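Local atomic coordinates of p1 (Rice yellow mottle virus, PDB entry 6TY0), a protein that suppresses RNA silencing for the virus and binds zinc through two unrelated zinc fingers, this chain being the N-terminal part of the protein. Residues L4-A18 with V41-E53. Residues are numbered along the deposited sequence; the frame is centred on the assembly and turned at random.
Sequences LEVLIRPTEQTAAKA and VRDPSLRADFNPE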
# COMPACT_ATOMS: atom_id res chain seq x y z
N LEU A 4 -8.13 3.89 0.24
CA LEU A 4 -8.82 4.39 -0.96
C LEU A 4 -9.71 3.27 -1.51
O LEU A 4 -9.22 2.23 -1.93
CB LEU A 4 -7.82 4.78 -2.03
CG LEU A 4 -8.49 5.37 -3.27
CD1 LEU A 4 -8.58 6.88 -3.13
CD2 LEU A 4 -7.71 5.00 -4.50
N GLU A 5 -11.02 3.48 -1.47
CA GLU A 5 -12.00 2.56 -1.98
C GLU A 5 -12.22 2.74 -3.48
O GLU A 5 -12.29 3.87 -3.98
CB GLU A 5 -13.35 2.79 -1.28
CG GLU A 5 -13.30 2.65 0.24
CD GLU A 5 -14.64 2.27 0.87
OE1 GLU A 5 -15.70 2.37 0.21
OE2 GLU A 5 -14.63 1.88 2.06
N VAL A 6 -12.35 1.62 -4.17
CA VAL A 6 -12.59 1.60 -5.60
C VAL A 6 -13.85 0.77 -5.89
O VAL A 6 -13.92 -0.39 -5.50
CB VAL A 6 -11.44 0.93 -6.35
CG1 VAL A 6 -11.71 0.95 -7.84
CG2 VAL A 6 -10.13 1.64 -6.01
N LEU A 7 -14.84 1.41 -6.50
CA LEU A 7 -16.12 0.75 -6.84
C LEU A 7 -16.03 0.36 -8.29
O LEU A 7 -15.68 1.18 -9.15
CB LEU A 7 -17.28 1.70 -6.65
CG LEU A 7 -18.67 1.18 -7.04
CD1 LEU A 7 -19.13 0.04 -6.14
CD2 LEU A 7 -19.64 2.34 -6.93
N ILE A 8 -16.27 -0.90 -8.58
CA ILE A 8 -16.25 -1.37 -9.97
C ILE A 8 -17.62 -1.92 -10.37
O ILE A 8 -18.16 -2.79 -9.69
CB ILE A 8 -15.18 -2.44 -10.12
CG1 ILE A 8 -13.80 -1.80 -9.87
CG2 ILE A 8 -15.22 -3.05 -11.51
CD1 ILE A 8 -12.80 -2.83 -9.49
N ARG A 9 -18.18 -1.38 -11.44
CA ARG A 9 -19.47 -1.89 -11.99
C ARG A 9 -19.31 -2.30 -13.47
O ARG A 9 -18.38 -1.84 -14.12
CB ARG A 9 -20.53 -0.81 -11.87
CG ARG A 9 -20.82 -0.32 -10.46
CD ARG A 9 -22.19 0.32 -10.40
NE ARG A 9 -22.19 1.68 -9.86
CZ ARG A 9 -21.76 2.77 -10.52
NH1 ARG A 9 -21.25 2.67 -11.74
NH2 ARG A 9 -21.83 3.96 -9.94
N PRO A 10 -20.22 -3.14 -13.99
CA PRO A 10 -20.03 -3.75 -15.31
C PRO A 10 -20.17 -2.72 -16.43
O PRO A 10 -20.90 -1.73 -16.28
CB PRO A 10 -21.17 -4.78 -15.41
CG PRO A 10 -21.82 -4.81 -14.05
CD PRO A 10 -21.54 -3.49 -13.43
N THR A 11 -19.46 -2.93 -17.52
CA THR A 11 -19.71 -2.11 -18.75
C THR A 11 -21.07 -2.47 -19.31
O THR A 11 -21.63 -3.50 -18.94
CB THR A 11 -18.66 -2.45 -19.80
OG1 THR A 11 -18.47 -3.88 -19.81
CG2 THR A 11 -17.33 -1.78 -19.46
N GLU A 12 -21.63 -1.64 -20.20
CA GLU A 12 -22.91 -1.99 -20.88
C GLU A 12 -22.89 -3.33 -21.60
O GLU A 12 -23.86 -4.05 -21.58
CB GLU A 12 -23.33 -0.90 -21.86
CG GLU A 12 -23.73 0.39 -21.17
CD GLU A 12 -24.15 1.47 -22.15
OE1 GLU A 12 -24.32 1.17 -23.36
OE2 GLU A 12 -24.32 2.64 -21.71
N GLN A 13 -21.76 -3.69 -22.17
CA GLN A 13 -21.65 -4.90 -22.96
C GLN A 13 -21.59 -6.12 -22.09
O GLN A 13 -21.62 -7.23 -22.61
CB GLN A 13 -20.36 -4.90 -23.79
CG GLN A 13 -20.01 -3.58 -24.44
CD GLN A 13 -19.16 -2.67 -23.54
OE1 GLN A 13 -18.00 -2.96 -23.25
NE2 GLN A 13 -19.74 -1.55 -23.10
N THR A 14 -21.40 -5.96 -20.78
CA THR A 14 -21.35 -7.15 -19.93
C THR A 14 -22.38 -7.11 -18.84
O THR A 14 -22.43 -8.05 -18.08
CB THR A 14 -19.97 -7.36 -19.25
OG1 THR A 14 -19.64 -6.21 -18.47
CG2 THR A 14 -18.89 -7.64 -20.29
N ALA A 15 -23.21 -6.07 -18.79
CA ALA A 15 -24.08 -5.87 -17.64
C ALA A 15 -25.20 -6.92 -17.54
O ALA A 15 -25.65 -7.24 -16.44
CB ALA A 15 -24.68 -4.49 -17.64
N ALA A 16 -25.64 -7.44 -18.69
CA ALA A 16 -26.77 -8.38 -18.71
C ALA A 16 -26.34 -9.68 -18.09
O ALA A 16 -27.02 -10.23 -17.24
CB ALA A 16 -27.25 -8.60 -20.15
N LYS A 17 -25.16 -10.16 -18.49
CA LYS A 17 -24.61 -11.36 -17.92
C LYS A 17 -24.40 -11.21 -16.40
O LYS A 17 -24.64 -12.14 -15.64
CB LYS A 17 -23.31 -11.74 -18.60
CG LYS A 17 -22.91 -13.17 -18.34
CD LYS A 17 -21.68 -13.55 -19.14
CE LYS A 17 -21.99 -13.85 -20.62
NZ LYS A 17 -22.10 -15.31 -20.87
N ALA A 18 -23.98 -10.01 -15.97
CA ALA A 18 -23.73 -9.78 -14.55
C ALA A 18 -25.04 -9.81 -13.78
O ALA A 18 -25.13 -10.44 -12.73
CB ALA A 18 -23.03 -8.46 -14.32
N VAL A 41 -7.20 13.47 -4.61
CA VAL A 41 -7.23 12.01 -4.53
C VAL A 41 -8.55 11.58 -3.92
O VAL A 41 -8.76 11.76 -2.73
CB VAL A 41 -6.03 11.51 -3.72
CG1 VAL A 41 -6.11 10.04 -3.36
CG2 VAL A 41 -4.76 11.77 -4.52
N ARG A 42 -9.44 11.02 -4.72
CA ARG A 42 -10.76 10.65 -4.23
C ARG A 42 -11.08 9.26 -4.69
O ARG A 42 -10.64 8.84 -5.77
CB ARG A 42 -11.83 11.61 -4.76
CG ARG A 42 -11.63 13.05 -4.31
CD ARG A 42 -12.43 14.07 -5.10
NE ARG A 42 -12.34 15.34 -4.40
CZ ARG A 42 -13.00 15.65 -3.27
NH1 ARG A 42 -13.85 14.79 -2.70
NH2 ARG A 42 -12.82 16.84 -2.71
N ASP A 43 -11.91 8.58 -3.91
CA ASP A 43 -12.34 7.20 -4.21
C ASP A 43 -12.93 7.14 -5.62
O ASP A 43 -13.88 7.82 -5.89
CB ASP A 43 -13.39 6.74 -3.20
CG ASP A 43 -12.84 6.60 -1.80
OD1 ASP A 43 -11.63 6.37 -1.66
OD2 ASP A 43 -13.61 6.71 -0.85
N PRO A 44 -12.31 6.36 -6.52
CA PRO A 44 -12.84 6.27 -7.87
C PRO A 44 -13.96 5.26 -8.04
O PRO A 44 -14.07 4.28 -7.28
CB PRO A 44 -11.67 5.77 -8.68
CG PRO A 44 -10.84 5.03 -7.73
CD PRO A 44 -11.01 5.71 -6.41
N SER A 45 -14.71 5.49 -9.11
CA SER A 45 -15.81 4.66 -9.53
C SER A 45 -15.58 4.31 -11.01
O SER A 45 -15.43 5.20 -11.84
CB SER A 45 -17.09 5.45 -9.34
OG SER A 45 -18.21 4.64 -9.66
N LEU A 46 -15.48 3.02 -11.31
CA LEU A 46 -14.99 2.53 -12.60
C LEU A 46 -15.96 1.55 -13.24
O LEU A 46 -16.77 0.91 -12.53
CB LEU A 46 -13.69 1.78 -12.44
CG LEU A 46 -12.52 2.44 -11.68
CD1 LEU A 46 -11.45 1.40 -11.50
CD2 LEU A 46 -11.96 3.67 -12.42
N ARG A 47 -15.84 1.39 -14.56
CA ARG A 47 -16.62 0.44 -15.32
C ARG A 47 -15.64 -0.51 -15.91
O ARG A 47 -14.66 -0.10 -16.53
CB ARG A 47 -17.38 1.12 -16.46
CG ARG A 47 -18.51 1.99 -16.02
CD ARG A 47 -19.78 1.18 -15.87
NE ARG A 47 -20.79 1.97 -15.20
CZ ARG A 47 -21.93 1.49 -14.70
NH1 ARG A 47 -22.25 0.20 -14.81
NH2 ARG A 47 -22.77 2.31 -14.09
N ALA A 48 -15.89 -1.80 -15.73
CA ALA A 48 -15.07 -2.83 -16.31
C ALA A 48 -15.94 -3.97 -16.80
O ALA A 48 -17.15 -4.02 -16.52
CB ALA A 48 -14.08 -3.33 -15.29
N ASP A 49 -15.30 -4.94 -17.44
CA ASP A 49 -16.01 -6.05 -18.07
C ASP A 49 -16.24 -7.21 -17.12
O ASP A 49 -15.29 -7.90 -16.75
CB ASP A 49 -15.21 -6.60 -19.25
CG ASP A 49 -15.23 -5.67 -20.46
OD1 ASP A 49 -16.24 -4.96 -20.72
OD2 ASP A 49 -14.18 -5.65 -21.14
N PHE A 50 -17.50 -7.44 -16.78
CA PHE A 50 -17.84 -8.59 -15.97
C PHE A 50 -17.46 -9.85 -16.73
O PHE A 50 -17.69 -9.96 -17.92
CB PHE A 50 -19.31 -8.61 -15.58
CG PHE A 50 -19.71 -9.87 -14.87
CD1 PHE A 50 -19.43 -10.04 -13.51
CD2 PHE A 50 -20.35 -10.91 -15.55
CE1 PHE A 50 -19.75 -11.21 -12.85
CE2 PHE A 50 -20.69 -12.08 -14.88
CZ PHE A 50 -20.40 -12.22 -13.53
N ASN A 51 -16.86 -10.79 -16.06
CA ASN A 51 -16.56 -12.05 -16.66
C ASN A 51 -16.55 -13.13 -15.60
O ASN A 51 -15.80 -13.02 -14.63
CB ASN A 51 -15.20 -12.00 -17.31
CG ASN A 51 -14.88 -13.28 -18.04
OD1 ASN A 51 -14.95 -14.38 -17.49
ND2 ASN A 51 -14.51 -13.15 -19.29
N PRO A 52 -17.36 -14.20 -15.77
CA PRO A 52 -17.58 -15.13 -14.65
C PRO A 52 -16.44 -16.03 -14.30
O PRO A 52 -16.50 -16.65 -13.26
CB PRO A 52 -18.78 -15.96 -15.10
CG PRO A 52 -18.88 -15.75 -16.57
CD PRO A 52 -18.37 -14.36 -16.83
N GLU A 53 -15.44 -16.12 -15.16
CA GLU A 53 -14.30 -17.02 -14.96
C GLU A 53 -12.94 -16.34 -14.77
O GLU A 53 -11.95 -17.05 -14.64
CB GLU A 53 -14.08 -17.91 -16.19
CG GLU A 53 -15.26 -18.70 -16.63
CD GLU A 53 -15.97 -19.39 -15.50
OE1 GLU A 53 -15.32 -19.96 -14.57
OE2 GLU A 53 -17.21 -19.33 -15.57
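Strands 4-10 and 45-51 run parallel in register, Leu7 beside Ser45 and Ile8 beside Leu46, with a -42° crossing between their axes, and are laced by backbone bonds such as Leu46 N to Leu7 O (2.8 Å). On one face, Val6 CG1 meets Leu46 CD1 at 3.7 Å, and Ile8 CG2 lies 4.0 Å from Ala48 CB; Ile83 and Phe80 add to this apolar layer. On the other face the guanidinium groups of Arg9 and Arg47, donors of like charge, lie close without a bond between them, their planes 39° apart and Arg9 NH1 over one face of Arg47. A bend at chi2 brings the Arg47 guanidinium over to strand 4-10, where NH1 donates in its plane to Pro10 O (2.8 Å). Strands 2-10 and 45-51 are the two central strands of a mixed four-stranded sheet, strand 26-32 flanking 2-10 and strand 80-81 flanking 45-51. Beyond Pro10 the chain turns into helix 15-21: Thr11 OG1 donates to the anti lone pair of Asp49 OD1 (2.6 Å), while Asp49 OD2 is bound by Asn82. Thr14 OG1 accepts from Phe50 N at 3.0 Å. A chi1 of 173° swings the Phe50 ring against the helix, Ala18 CA standing over the face 3.9 Å from the ring centroid in a CH-pi contact.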